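PDB 2WJI: Fe(2+) transporter FeoB from Methanocaldococcus jannaschii, which probably transports ferrous iron across the cell membrane in a GTP-driven uptake system, this chain being its N-terminal nucleotide-binding G domain. Local coordinates for residues T18-N21 with E26-Y29; E50-V55 with K157-A162; D56-Y61 with E70-D75; V85-D90 with L98-Q103; L144-A147 with G151-E154. All coordinates share one frame; numbering follows the deposited sequence.

Interaction 1: residues T18-N21 with E26-Y29; sequences TIFN and ENVY. With GNP (phosphoaminophosphonic acid-guanylate ester), chain C.
The F20 ring meets the loop obliquely. Its CE2 touches E26 CB at 3.7 Å, and the N27 amide lies close by, with ND2 3.9 Å from F20 CE2. The F20 ring and the N27 amide plane are 28° apart. OD1 of N27 takes the backbone N of K40, which helps to set that amide. The F20 side chain also touches V54 and D56 of strand 50-56. The N21 amide makes the polar link. E26 O lies almost in its plane, 2.6 Å from N21 ND2, and the bond is nearly straight (168°). ND2 is tilted from the E26 carbonyl plane. CG of N21 is anti to the backbone N (chi1 158°), which swings the amide off the helix to the loop. With an alanine here, the E26 carbonyl would probably lose this N-H and the loop a tie to helix 16-24. N21 also belongs to magnesium-binding sites of the domain. One turn back, T18 N (3.0 Å) and T18 OG1 (2.8 Å) both donate to O1A of the nucleotide analogue. Two donors on one alpha-phosphate oxygen imply that helix 16-24, which follows the P-loop, grips the phosphate at one end while its other end holds the loop.

Interaction 2: residues E50-V55 with K157-A162; sequences EKFKVV and KAISIA
The F52 ring touches two neighbouring residues of helix 152-162. F52 CD1 meets I159 CG2 at 3.7 Å. Further out on the ring, F52 CZ lies 3.6 Å from S160 CB, and F52 CE1 lies 3.7 Å from S160 CA. Both partners meet the ring obliquely. The side chains of F52 and I159 run alongside each other, pointing opposite ways. CG2 of I159 does the touching, while S160 offers carbon and keeps its hydroxyl for its own helix. S160 OG donates to K157 O at 2.8 Å, on the same face of the carbonyl as I161 N. This buried hydroxyl is therefore satisfied within the helix. With an alanine in place of F52, I159 CG2 and S160 CB would probably lose their shared partner on the strand, and a gap would open under the helix. Other aromatic rings surround F52. It meets the ring of F45 with planes about 10° apart, and that of Y4 as well. I159 continues onto I6, L84 and V86, in the middle of the sheet. At the outer end, E50 forms a salt bridge with K164. The last helix of the G domain packed on a central sheet, here reaching strand 50-56, is part of the alpha/beta fold of P-loop GTPases.

Interaction 3: residues D56-Y61 with E70-D75; sequences DLPGVY and EIIARD
P58 and V60 pack against I72, E70 and A73 in a largely apolar, partly buried contact between a loop and the helix that follows it. The loop carries the DxxG sequence, D56 to G59, predicted to bind GTP as the G3 motif does in related GTPases. It leads out of strand 50-56 and returns to helix 68-80. V60 is buried. Its CG1 is 3.7 Å from E70 CG and 4.2 Å from A73 CB. CG1 is anti to the carbonyl carbon (chi1 -68°), and this branch meets the helix. P58 works nearer the surface, where its ring stands nearly perpendicular to the I72 side chain. P58 CG and I72 CG2 are 4.2 Å apart. L57 also faces the helix, with CD1 4.4 Å from A73 O. The backbone of V60 bonds to G10, so the loop is tied to the P-loop as well. E70 is extended beyond CG, and its OE2 bonds to T64 OG1. Its OE1 takes a bond of 2.5 Å from a water, which in turn accepts from Y61 N at 2.8 Å.

Interaction 4: residues V85-D90 with L98-Q103; sequences VVNIVD and LYLTLQ
N87 points from strand 84-90 toward helix 94-106, where N87 and T101 meet side chain to side chain. The two lie roughly square to each other. With chi1 at -180°, N87 extends away from its backbone N toward the helix. T101 keeps OG1 beside its own backbone N, and OG1 makes a weak hydrogen bond to N97 O. V89 comes in next to N87 and is likewise set crosswise to T101, with CG1 4.1 Å from T101 OG1. The backbones are close here, with CA of N87 and CA of T101 7.0 Å apart. Strand and helix run nearly antiparallel, at 161°, and their axes approach to 9.3 Å. They are the first two elements of a beta-alpha-beta crossover that ends in strand 111-116, beside strand 84-90 in the G-domain sheet. L100 also faces N87. The two side chains pass with their ends pointing opposite ways. L100 also touches L63 and the P-loop. Around the polar pair, N87 packs on L104, L111 and L113.

Interaction 5: residues L144-A147 with G151-E154; sequences LSAA and GIEE. Unlike the reference sequence in segment 151-154: E154 (reference Asp). With GNP (phosphoaminophosphonic acid-guanylate ester), chain C.
G151 sits against L144 with a positive phi (91°). Its CA lies 4.0 Å from L144 CB. A CB at G151 would fall only 2.8 Å from L144 CB, and these backbone angles would also push it into the preceding carbonyl oxygen. Both crowding effects favour glycine. G151 is the N-cap residue of helix 152-162. The next residue, I152, turns its CD1 back to the loop. I152 CD1 meets L144 CD1 at 4.0 Å, and the two side chains cross obliquely. I152 CD1 also reaches A146 CB at 4.4 Å. L144 holds CG in the crowded position between the backbone N and the carbonyl carbon (chi1 65°), which leads CD1 to the first turn of the helix. The loop is the G5 motif of the GTPase, with S145, A146 and A147 in the guanine pocket. Release of nucleotide rearranges this motif, which may pass the nucleotide state on to the transmembrane region. The contact thus joins the base-recognition loop to the first turn of the last helix of the G domain. A147 N makes a weak but straight hydrogen bond to O6 of the nucleotide analogue, at 3.4 Å. A147 CB rests 3.6 Å from C5 of the guanine. A146 N bonds to N116 OD1, linking this loop to the G4 motif. A146 also touches T18 and I19 of helix 16-24.

Overall arrangement
Interactions 2 and 4 are buried and bring a helix onto the central sheet. Interaction 2 is apolar, while interaction 4 sets polar groups among apolar ones. They meet where I159 CD1 touches V86 CG2. Interactions 3 and 5 are partly buried, and each joins a nucleotide-site loop to the helix after it. Interaction 1 lies at the surface and has a clear, nearly straight hydrogen bond between its segments. Interactions 1 and 5 both hold the nucleotide, at the phosphate and at the base, and pack together through I19 and A146. Interactions 2 and 5 share helix 152-162. Interaction 3 leans on interaction 4 through L100. The centres of interactions 3 and 5 are about 23 Å apart.

Interaction 1: residues T18-N21 with E26-Y29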
# COMPACT_ATOMS: atom_id res chain seq x y z
N THR A 18 -3.50 7.81 -5.73
CA THR A 18 -4.27 8.64 -4.80
C THR A 18 -3.59 8.67 -3.43
O THR A 18 -3.43 9.73 -2.82
CB THR A 18 -5.72 8.13 -4.65
OG1 THR A 18 -6.37 8.15 -5.93
CG2 THR A 18 -6.51 8.99 -3.67
N ILE A 19 -3.17 7.50 -2.97
CA ILE A 19 -2.48 7.40 -1.69
C ILE A 19 -1.07 7.98 -1.77
O ILE A 19 -0.64 8.68 -0.85
CB ILE A 19 -2.47 5.95 -1.17
CG1 ILE A 19 -3.88 5.59 -0.67
CG2 ILE A 19 -1.42 5.76 -0.08
CD1 ILE A 19 -4.15 4.11 -0.55
N PHE A 20 -0.36 7.74 -2.87
CA PHE A 20 0.96 8.32 -3.07
C PHE A 20 0.92 9.85 -2.99
O PHE A 20 1.69 10.45 -2.24
CB PHE A 20 1.57 7.86 -4.40
CG PHE A 20 2.96 8.37 -4.65
CD1 PHE A 20 4.07 7.71 -4.14
CD2 PHE A 20 3.16 9.52 -5.40
CE1 PHE A 20 5.35 8.18 -4.38
CE2 PHE A 20 4.44 10.00 -5.64
CZ PHE A 20 5.53 9.32 -5.13
N ASN A 21 0.02 10.49 -3.75
CA ASN A 21 -0.15 11.94 -3.65
C ASN A 21 -0.50 12.40 -2.24
O ASN A 21 0.06 13.37 -1.74
CB ASN A 21 -1.25 12.45 -4.60
CG ASN A 21 -1.82 13.81 -4.16
OD1 ASN A 21 -2.90 13.89 -3.58
ND2 ASN A 21 -1.07 14.88 -4.42
N GLU A 26 2.95 14.82 -3.83
CA GLU A 26 3.35 14.84 -5.23
C GLU A 26 2.13 14.72 -6.15
O GLU A 26 1.05 14.31 -5.72
CB GLU A 26 4.33 13.70 -5.52
CG GLU A 26 5.63 13.76 -4.72
CD GLU A 26 6.53 14.90 -5.16
OE1 GLU A 26 6.38 15.36 -6.31
OE2 GLU A 26 7.39 15.32 -4.35
N ASN A 27 2.33 15.08 -7.42
CA ASN A 27 1.28 14.97 -8.43
C ASN A 27 -0.06 15.51 -7.93
O ASN A 27 -1.02 14.76 -7.77
CB ASN A 27 1.12 13.51 -8.87
CG ASN A 27 2.44 12.85 -9.21
OD1 ASN A 27 3.27 13.42 -9.93
ND2 ASN A 27 2.65 11.65 -8.70
N VAL A 28 -0.10 16.82 -7.69
CA VAL A 28 -1.27 17.48 -7.09
C VAL A 28 -2.58 17.26 -7.85
O VAL A 28 -3.66 17.54 -7.32
CB VAL A 28 -1.02 18.99 -6.89
CG1 VAL A 28 -0.21 19.23 -5.63
CG2 VAL A 28 -0.31 19.56 -8.10
N TYR A 29 -2.49 16.78 -9.08
CA TYR A 29 -3.68 16.42 -9.85
C TYR A 29 -3.30 15.39 -10.91
O TYR A 29 -2.89 15.75 -12.01
CB TYR A 29 -4.31 17.66 -10.49
CG TYR A 29 -5.82 17.58 -10.66
CD1 TYR A 29 -6.38 17.10 -11.83
CD2 TYR A 29 -6.67 18.00 -9.64
CE1 TYR A 29 -7.76 17.04 -11.99
CE2 TYR A 29 -8.04 17.93 -9.79
CZ TYR A 29 -8.58 17.45 -10.96
OH TYR A 29 -9.94 17.39 -11.12
PG GNP C . -3.16 2.11 -11.52
O1G GNP C . -1.87 2.83 -11.32
O2G GNP C . -3.07 0.62 -11.26
O3G GNP C . -3.50 2.47 -12.95
N3B GNP C . -4.31 2.73 -10.58
PB GNP C . -4.16 3.25 -9.07
O1B GNP C . -3.99 2.10 -8.17
O2B GNP C . -3.09 4.26 -9.04
O3A GNP C . -5.47 3.95 -8.68
PA GNP C . -5.74 5.47 -8.59
O1A GNP C . -5.23 5.99 -7.30
O2A GNP C . -5.30 6.18 -9.81
O5' GNP C . -7.30 5.59 -8.52
C5' GNP C . -8.11 4.64 -9.21
C4' GNP C . -9.57 5.03 -9.10
O4' GNP C . -10.09 4.70 -7.78
C3' GNP C . -9.85 6.52 -9.30
O3' GNP C . -11.11 6.68 -9.93
C2' GNP C . -9.91 7.04 -7.88
O2' GNP C . -10.72 8.19 -7.78
C1' GNP C . -10.60 5.87 -7.19
N9 GNP C . -10.34 5.88 -5.76
C8 GNP C . -9.12 6.01 -5.15
N7 GNP C . -9.20 5.99 -3.85
C5 GNP C . -10.56 5.86 -3.58
C6 GNP C . -11.26 5.79 -2.35
O6 GNP C . -10.79 5.83 -1.20
N1 GNP C . -12.64 5.66 -2.53
C2 GNP C . -13.27 5.60 -3.76
N2 GNP C . -14.61 5.48 -3.73
N3 GNP C . -12.62 5.67 -4.92
C4 GNP C . -11.28 5.80 -4.75

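Interaction 2: residues E50-V55 with K157-A162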
# COMPACT_ATOMS: atom_id res chain seq x y z
N GLU A 50 11.08 11.34 11.59
CA GLU A 50 11.75 10.41 10.67
C GLU A 50 11.30 10.59 9.24
O GLU A 50 10.20 11.08 8.99
CB GLU A 50 11.58 8.95 11.13
CG GLU A 50 12.29 8.63 12.44
CD GLU A 50 11.94 7.25 12.99
OE1 GLU A 50 10.79 6.81 12.79
OE2 GLU A 50 12.80 6.61 13.63
N LYS A 51 12.14 10.18 8.30
CA LYS A 51 11.83 10.38 6.90
C LYS A 51 11.48 9.06 6.22
O LYS A 51 12.13 8.04 6.46
CB LYS A 51 12.99 11.07 6.18
CG LYS A 51 12.76 11.25 4.69
CD LYS A 51 14.05 11.60 3.96
CE LYS A 51 14.40 13.08 4.11
NZ LYS A 51 15.36 13.53 3.06
N PHE A 52 10.43 9.08 5.40
CA PHE A 52 9.95 7.88 4.73
C PHE A 52 9.93 8.11 3.22
O PHE A 52 9.13 8.90 2.71
CB PHE A 52 8.56 7.51 5.26
CG PHE A 52 8.54 7.22 6.74
CD1 PHE A 52 8.55 5.91 7.21
CD2 PHE A 52 8.57 8.25 7.67
CE1 PHE A 52 8.55 5.64 8.57
CE2 PHE A 52 8.57 7.99 9.04
CZ PHE A 52 8.57 6.68 9.49
N LYS A 53 10.84 7.44 2.52
CA LYS A 53 10.92 7.53 1.07
C LYS A 53 9.95 6.52 0.46
O LYS A 53 9.97 5.33 0.80
CB LYS A 53 12.36 7.27 0.60
CG LYS A 53 13.38 8.25 1.17
CD LYS A 53 14.81 7.75 0.98
CE LYS A 53 15.82 8.67 1.66
NZ LYS A 53 17.22 8.21 1.45
N VAL A 54 9.10 7.00 -0.44
CA VAL A 54 8.02 6.18 -0.98
C VAL A 54 8.21 5.94 -2.47
O VAL A 54 8.49 6.87 -3.24
CB VAL A 54 6.65 6.84 -0.74
CG1 VAL A 54 5.52 5.92 -1.20
CG2 VAL A 54 6.48 7.21 0.74
N VAL A 55 8.05 4.69 -2.88
CA VAL A 55 8.04 4.33 -4.29
C VAL A 55 6.72 3.63 -4.63
O VAL A 55 6.28 2.74 -3.91
CB VAL A 55 9.23 3.43 -4.67
CG1 VAL A 55 9.18 2.13 -3.90
CG2 VAL A 55 9.24 3.17 -6.17
N LYS A 157 1.10 6.70 10.57
CA LYS A 157 1.43 6.23 11.91
C LYS A 157 1.70 4.74 11.91
O LYS A 157 2.67 4.28 12.52
CB LYS A 157 0.32 6.58 12.90
CG LYS A 157 0.52 5.99 14.29
CD LYS A 157 -0.49 6.57 15.27
CE LYS A 157 -0.80 5.59 16.39
NZ LYS A 157 0.36 5.37 17.30
N ALA A 158 0.84 3.98 11.23
CA ALA A 158 1.01 2.54 11.14
C ALA A 158 2.32 2.22 10.45
O ALA A 158 3.02 1.30 10.87
CB ALA A 158 -0.16 1.92 10.39
N ILE A 159 2.64 2.97 9.40
CA ILE A 159 3.93 2.79 8.72
C ILE A 159 5.12 2.97 9.67
O ILE A 159 6.00 2.11 9.76
CB ILE A 159 4.07 3.76 7.52
CG1 ILE A 159 3.14 3.34 6.39
CG2 ILE A 159 5.51 3.81 7.03
CD1 ILE A 159 3.16 4.29 5.19
N SER A 160 5.15 4.08 10.39
CA SER A 160 6.29 4.36 11.27
C SER A 160 6.51 3.31 12.36
O SER A 160 7.61 3.18 12.88
CB SER A 160 6.13 5.74 11.91
OG SER A 160 5.10 5.71 12.86
N ILE A 161 5.46 2.60 12.74
CA ILE A 161 5.58 1.53 13.73
C ILE A 161 6.03 0.25 13.04
O ILE A 161 6.89 -0.47 13.55
CB ILE A 161 4.23 1.27 14.44
CG1 ILE A 161 3.94 2.38 15.46
CG2 ILE A 161 4.23 -0.09 15.13
CD1 ILE A 161 2.45 2.45 15.90
N ALA A 162 5.46 -0.01 11.86
CA ALA A 162 5.76 -1.22 11.11
C ALA A 162 7.20 -1.35 10.61
O ALA A 162 7.69 -2.47 10.42
CB ALA A 162 4.77 -1.39 9.94

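Interaction 3: residues D56-Y61 with E70-D75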
# COMPACT_ATOMS: atom_id res chain seq x y z
N ASP A 56 6.11 4.06 -5.73
CA ASP A 56 4.83 3.54 -6.18
C ASP A 56 5.12 2.53 -7.29
O ASP A 56 5.56 2.91 -8.38
CB ASP A 56 3.98 4.69 -6.72
CG ASP A 56 2.51 4.32 -6.90
OD1 ASP A 56 2.14 3.15 -6.65
OD2 ASP A 56 1.71 5.21 -7.28
N LEU A 57 4.92 1.25 -6.99
CA LEU A 57 5.20 0.18 -7.94
C LEU A 57 4.03 -0.03 -8.89
O LEU A 57 2.87 0.23 -8.52
CB LEU A 57 5.55 -1.13 -7.21
CG LEU A 57 6.81 -1.12 -6.34
CD1 LEU A 57 6.89 -2.39 -5.48
CD2 LEU A 57 8.07 -0.96 -7.18
N PRO A 58 4.34 -0.49 -10.11
CA PRO A 58 3.32 -0.74 -11.13
C PRO A 58 2.25 -1.69 -10.62
O PRO A 58 2.57 -2.66 -9.92
CB PRO A 58 4.11 -1.40 -12.27
CG PRO A 58 5.53 -0.97 -12.06
CD PRO A 58 5.70 -0.83 -10.58
N GLY A 59 1.00 -1.41 -10.97
CA GLY A 59 -0.12 -2.25 -10.56
C GLY A 59 0.03 -3.67 -11.07
O GLY A 59 0.30 -3.90 -12.26
N VAL A 60 -0.15 -4.63 -10.17
CA VAL A 60 -0.02 -6.04 -10.53
C VAL A 60 -1.10 -6.86 -9.83
O VAL A 60 -1.58 -6.47 -8.76
CB VAL A 60 1.37 -6.60 -10.18
CG1 VAL A 60 2.44 -5.97 -11.07
CG2 VAL A 60 1.69 -6.35 -8.70
N TYR A 61 -1.48 -7.98 -10.44
CA TYR A 61 -2.45 -8.89 -9.82
C TYR A 61 -1.75 -10.04 -9.10
O TYR A 61 -2.34 -10.70 -8.24
CB TYR A 61 -3.40 -9.46 -10.87
CG TYR A 61 -4.42 -8.49 -11.39
CD1 TYR A 61 -5.46 -8.05 -10.58
CD2 TYR A 61 -4.36 -8.02 -12.69
CE1 TYR A 61 -6.42 -7.16 -11.06
CE2 TYR A 61 -5.30 -7.13 -13.18
CZ TYR A 61 -6.32 -6.71 -12.36
OH TYR A 61 -7.26 -5.82 -12.85
N GLU A 70 4.95 -7.03 -13.67
CA GLU A 70 5.13 -8.04 -12.62
C GLU A 70 6.62 -8.31 -12.35
O GLU A 70 7.02 -8.48 -11.20
CB GLU A 70 4.37 -9.33 -12.95
CG GLU A 70 2.85 -9.15 -13.01
CD GLU A 70 2.10 -10.47 -13.16
OE1 GLU A 70 0.90 -10.42 -13.50
OE2 GLU A 70 2.71 -11.54 -12.94
N ILE A 71 7.42 -8.33 -13.41
CA ILE A 71 8.87 -8.52 -13.26
C ILE A 71 9.50 -7.34 -12.53
O ILE A 71 10.37 -7.52 -11.68
CB ILE A 71 9.58 -8.68 -14.62
CG1 ILE A 71 8.88 -9.73 -15.48
CG2 ILE A 71 11.05 -9.04 -14.42
CD1 ILE A 71 8.98 -11.13 -14.95
N ILE A 72 9.06 -6.13 -12.87
CA ILE A 72 9.57 -4.92 -12.23
C ILE A 72 9.24 -4.90 -10.73
O ILE A 72 10.10 -4.60 -9.90
CB ILE A 72 9.03 -3.64 -12.90
CG1 ILE A 72 9.50 -3.56 -14.35
CG2 ILE A 72 9.46 -2.41 -12.11
CD1 ILE A 72 9.10 -2.27 -15.05
N ALA A 73 7.99 -5.21 -10.39
CA ALA A 73 7.55 -5.25 -9.00
C ALA A 73 8.32 -6.28 -8.18
O ALA A 73 8.81 -5.98 -7.09
CB ALA A 73 6.04 -5.53 -8.93
N ARG A 74 8.43 -7.49 -8.72
CA ARG A 74 9.10 -8.57 -8.01
C ARG A 74 10.59 -8.31 -7.77
O ARG A 74 11.10 -8.57 -6.68
CB ARG A 74 8.90 -9.90 -8.74
CG ARG A 74 9.96 -10.94 -8.41
CD ARG A 74 9.35 -12.32 -8.29
NE ARG A 74 10.37 -13.37 -8.32
CZ ARG A 74 10.36 -14.43 -7.53
NH1 ARG A 74 9.40 -14.59 -6.63
NH2 ARG A 74 11.33 -15.34 -7.63
N ASP A 75 11.27 -7.80 -8.79
CA ASP A 75 12.70 -7.48 -8.67
C ASP A 75 12.94 -6.41 -7.61
O ASP A 75 13.95 -6.45 -6.89
CB ASP A 75 13.26 -7.00 -10.01
CG ASP A 75 13.42 -8.13 -11.02
OD1 ASP A 75 13.78 -7.84 -12.18
OD2 ASP A 75 13.17 -9.30 -10.66
O HOH W 1 -0.61 -8.48 -13.02

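Interaction 4: residues V85-D90 with L98-Q103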
# COMPACT_ATOMS: atom_id res chain seq x y z
N VAL A 85 6.61 -3.01 2.90
CA VAL A 85 5.77 -3.06 1.72
C VAL A 85 4.35 -2.73 2.16
O VAL A 85 3.78 -3.43 3.00
CB VAL A 85 5.83 -4.43 1.02
CG1 VAL A 85 4.78 -4.53 -0.09
CG2 VAL A 85 7.22 -4.69 0.46
N VAL A 86 3.80 -1.64 1.62
CA VAL A 86 2.44 -1.26 1.93
C VAL A 86 1.53 -1.83 0.84
O VAL A 86 1.48 -1.32 -0.28
CB VAL A 86 2.27 0.28 2.04
CG1 VAL A 86 0.83 0.64 2.31
CG2 VAL A 86 3.14 0.85 3.15
N ASN A 87 0.82 -2.90 1.17
CA ASN A 87 -0.03 -3.57 0.20
C ASN A 87 -1.40 -2.90 0.23
O ASN A 87 -2.17 -3.03 1.20
CB ASN A 87 -0.11 -5.07 0.51
CG ASN A 87 -0.99 -5.84 -0.47
OD1 ASN A 87 -1.21 -5.43 -1.62
ND2 ASN A 87 -1.48 -6.99 -0.01
N ILE A 88 -1.69 -2.15 -0.83
CA ILE A 88 -2.96 -1.43 -0.92
C ILE A 88 -3.99 -2.34 -1.55
O ILE A 88 -3.77 -2.90 -2.63
CB ILE A 88 -2.82 -0.14 -1.74
CG1 ILE A 88 -1.83 0.80 -1.03
CG2 ILE A 88 -4.19 0.52 -1.92
CD1 ILE A 88 -1.23 1.86 -1.92
N VAL A 89 -5.12 -2.50 -0.86
CA VAL A 89 -6.17 -3.39 -1.30
C VAL A 89 -7.52 -2.67 -1.36
O VAL A 89 -7.78 -1.76 -0.57
CB VAL A 89 -6.27 -4.63 -0.39
CG1 VAL A 89 -4.90 -5.28 -0.22
CG2 VAL A 89 -6.83 -4.26 0.96
N ASP A 90 -8.37 -3.07 -2.30
CA ASP A 90 -9.69 -2.48 -2.47
C ASP A 90 -10.66 -3.20 -1.55
O ASP A 90 -10.86 -4.41 -1.67
CB ASP A 90 -10.13 -2.60 -3.94
CG ASP A 90 -11.49 -1.94 -4.22
OD1 ASP A 90 -12.20 -1.55 -3.27
OD2 ASP A 90 -11.84 -1.83 -5.42
N LEU A 98 -6.39 -10.29 -2.36
CA LEU A 98 -5.67 -11.14 -1.43
C LEU A 98 -4.77 -12.16 -2.11
O LEU A 98 -3.92 -12.78 -1.46
CB LEU A 98 -6.63 -11.82 -0.45
CG LEU A 98 -7.21 -10.87 0.60
CD1 LEU A 98 -8.17 -11.62 1.51
CD2 LEU A 98 -6.11 -10.21 1.41
N TYR A 99 -4.94 -12.34 -3.42
CA TYR A 99 -4.06 -13.23 -4.16
C TYR A 99 -2.63 -12.69 -4.16
O TYR A 99 -1.67 -13.41 -3.85
CB TYR A 99 -4.55 -13.40 -5.60
CG TYR A 99 -3.92 -14.57 -6.30
CD1 TYR A 99 -4.32 -15.87 -6.01
CD2 TYR A 99 -2.92 -14.39 -7.25
CE1 TYR A 99 -3.75 -16.95 -6.65
CE2 TYR A 99 -2.34 -15.47 -7.89
CZ TYR A 99 -2.76 -16.75 -7.59
OH TYR A 99 -2.18 -17.83 -8.22
N LEU A 100 -2.50 -11.42 -4.53
CA LEU A 100 -1.21 -10.75 -4.50
C LEU A 100 -0.68 -10.74 -3.07
O LEU A 100 0.50 -10.99 -2.83
CB LEU A 100 -1.34 -9.31 -5.02
CG LEU A 100 -0.14 -8.39 -4.81
CD1 LEU A 100 1.08 -8.93 -5.54
CD2 LEU A 100 -0.48 -6.97 -5.28
N THR A 101 -1.58 -10.48 -2.12
CA THR A 101 -1.23 -10.42 -0.70
C THR A 101 -0.51 -11.68 -0.20
O THR A 101 0.47 -11.58 0.54
CB THR A 101 -2.48 -10.18 0.17
OG1 THR A 101 -3.12 -8.97 -0.24
CG2 THR A 101 -2.10 -10.07 1.64
N LEU A 102 -1.00 -12.84 -0.59
CA LEU A 102 -0.41 -14.12 -0.18
C LEU A 102 0.99 -14.33 -0.73
O LEU A 102 1.86 -14.86 -0.03
CB LEU A 102 -1.31 -15.29 -0.59
CG LEU A 102 -2.40 -15.70 0.40
CD1 LEU A 102 -2.91 -14.50 1.20
CD2 LEU A 102 -3.55 -16.37 -0.33
N GLN A 103 1.20 -13.93 -1.98
CA GLN A 103 2.53 -14.02 -2.57
C GLN A 103 3.54 -13.11 -1.87
O GLN A 103 4.71 -13.47 -1.72
CB GLN A 103 2.47 -13.72 -4.07
CG GLN A 103 1.57 -14.69 -4.85
CD GLN A 103 1.53 -14.40 -6.34
OE1 GLN A 103 2.33 -13.62 -6.86
NE2 GLN A 103 0.59 -15.02 -7.04

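Interaction 5: residues L144-A147 with G151-E154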
# COMPACT_ATOMS: atom_id res chain seq x y z
N LEU A 144 -8.94 2.91 5.20
CA LEU A 144 -8.96 4.30 4.78
C LEU A 144 -9.82 4.57 3.56
O LEU A 144 -10.28 3.65 2.89
CB LEU A 144 -7.54 4.83 4.57
CG LEU A 144 -6.66 4.24 3.46
CD1 LEU A 144 -5.51 5.17 3.18
CD2 LEU A 144 -6.15 2.86 3.84
N SER A 145 -10.05 5.85 3.29
CA SER A 145 -10.69 6.28 2.06
C SER A 145 -9.85 7.41 1.50
O SER A 145 -10.07 8.58 1.83
CB SER A 145 -12.12 6.74 2.31
OG SER A 145 -12.87 5.72 2.95
N ALA A 146 -8.89 7.07 0.65
CA ALA A 146 -7.86 8.00 0.23
C ALA A 146 -8.35 9.17 -0.62
O ALA A 146 -7.79 10.27 -0.55
CB ALA A 146 -6.75 7.26 -0.50
N ALA A 147 -9.39 8.94 -1.41
CA ALA A 147 -9.96 10.00 -2.23
C ALA A 147 -10.67 11.04 -1.36
O ALA A 147 -10.85 12.19 -1.77
CB ALA A 147 -10.91 9.43 -3.27
N GLY A 151 -8.00 8.81 6.88
CA GLY A 151 -7.19 7.70 7.34
C GLY A 151 -5.74 7.78 6.88
O GLY A 151 -4.98 6.81 7.04
N ILE A 152 -5.36 8.92 6.33
CA ILE A 152 -3.99 9.11 5.83
C ILE A 152 -2.97 9.25 6.95
O ILE A 152 -1.85 8.73 6.85
CB ILE A 152 -3.88 10.33 4.90
CG1 ILE A 152 -4.82 10.18 3.71
CG2 ILE A 152 -2.43 10.52 4.45
CD1 ILE A 152 -4.50 9.01 2.81
N GLU A 153 -3.34 9.96 8.02
CA GLU A 153 -2.44 10.09 9.16
C GLU A 153 -2.34 8.76 9.89
O GLU A 153 -1.29 8.43 10.43
CB GLU A 153 -2.84 11.22 10.13
CG GLU A 153 -1.98 11.21 11.41
CD GLU A 153 -2.12 12.46 12.30
OE1 GLU A 153 -3.24 13.02 12.44
OE2 GLU A 153 -1.10 12.85 12.90
N GLU A 154 -3.43 8.00 9.92
CA GLU A 154 -3.37 6.67 10.51
C GLU A 154 -2.37 5.81 9.75
O GLU A 154 -1.58 5.09 10.36
CB GLU A 154 -4.74 5.98 10.51
CG GLU A 154 -5.63 6.45 11.65
CD GLU A 154 -6.08 7.86 11.43
OE1 GLU A 154 -5.85 8.72 12.32
OE2 GLU A 154 -6.65 8.12 10.35
PG GNP C . -3.16 2.11 -11.52
O1G GNP C . -1.87 2.83 -11.32
O2G GNP C . -3.07 0.62 -11.26
O3G GNP C . -3.50 2.47 -12.95
N3B GNP C . -4.31 2.73 -10.58
PB GNP C . -4.16 3.25 -9.07
O1B GNP C . -3.99 2.10 -8.17
O2B GNP C . -3.09 4.26 -9.04
O3A GNP C . -5.47 3.95 -8.68
PA GNP C . -5.74 5.47 -8.59
O1A GNP C . -5.23 5.99 -7.30
O2A GNP C . -5.30 6.18 -9.81
O5' GNP C . -7.30 5.59 -8.52
C5' GNP C . -8.11 4.64 -9.21
C4' GNP C . -9.57 5.03 -9.10
O4' GNP C . -10.09 4.70 -7.78
C3' GNP C . -9.85 6.52 -9.30
O3' GNP C . -11.11 6.68 -9.93
C2' GNP C . -9.91 7.04 -7.88
O2' GNP C . -10.72 8.19 -7.78
C1' GNP C . -10.60 5.87 -7.19
N9 GNP C . -10.34 5.88 -5.76
C8 GNP C . -9.12 6.01 -5.15
N7 GNP C . -9.20 5.99 -3.85
C5 GNP C . -10.56 5.86 -3.58
C6 GNP C . -11.26 5.79 -2.35
O6 GNP C . -10.79 5.83 -1.20
N1 GNP C . -12.64 5.66 -2.53
C2 GNP C . -13.27 5.60 -3.76
N2 GNP C . -14.61 5.48 -3.73
N3 GNP C . -12.62 5.67 -4.92
C4 GNP C . -11.28 5.80 -4.75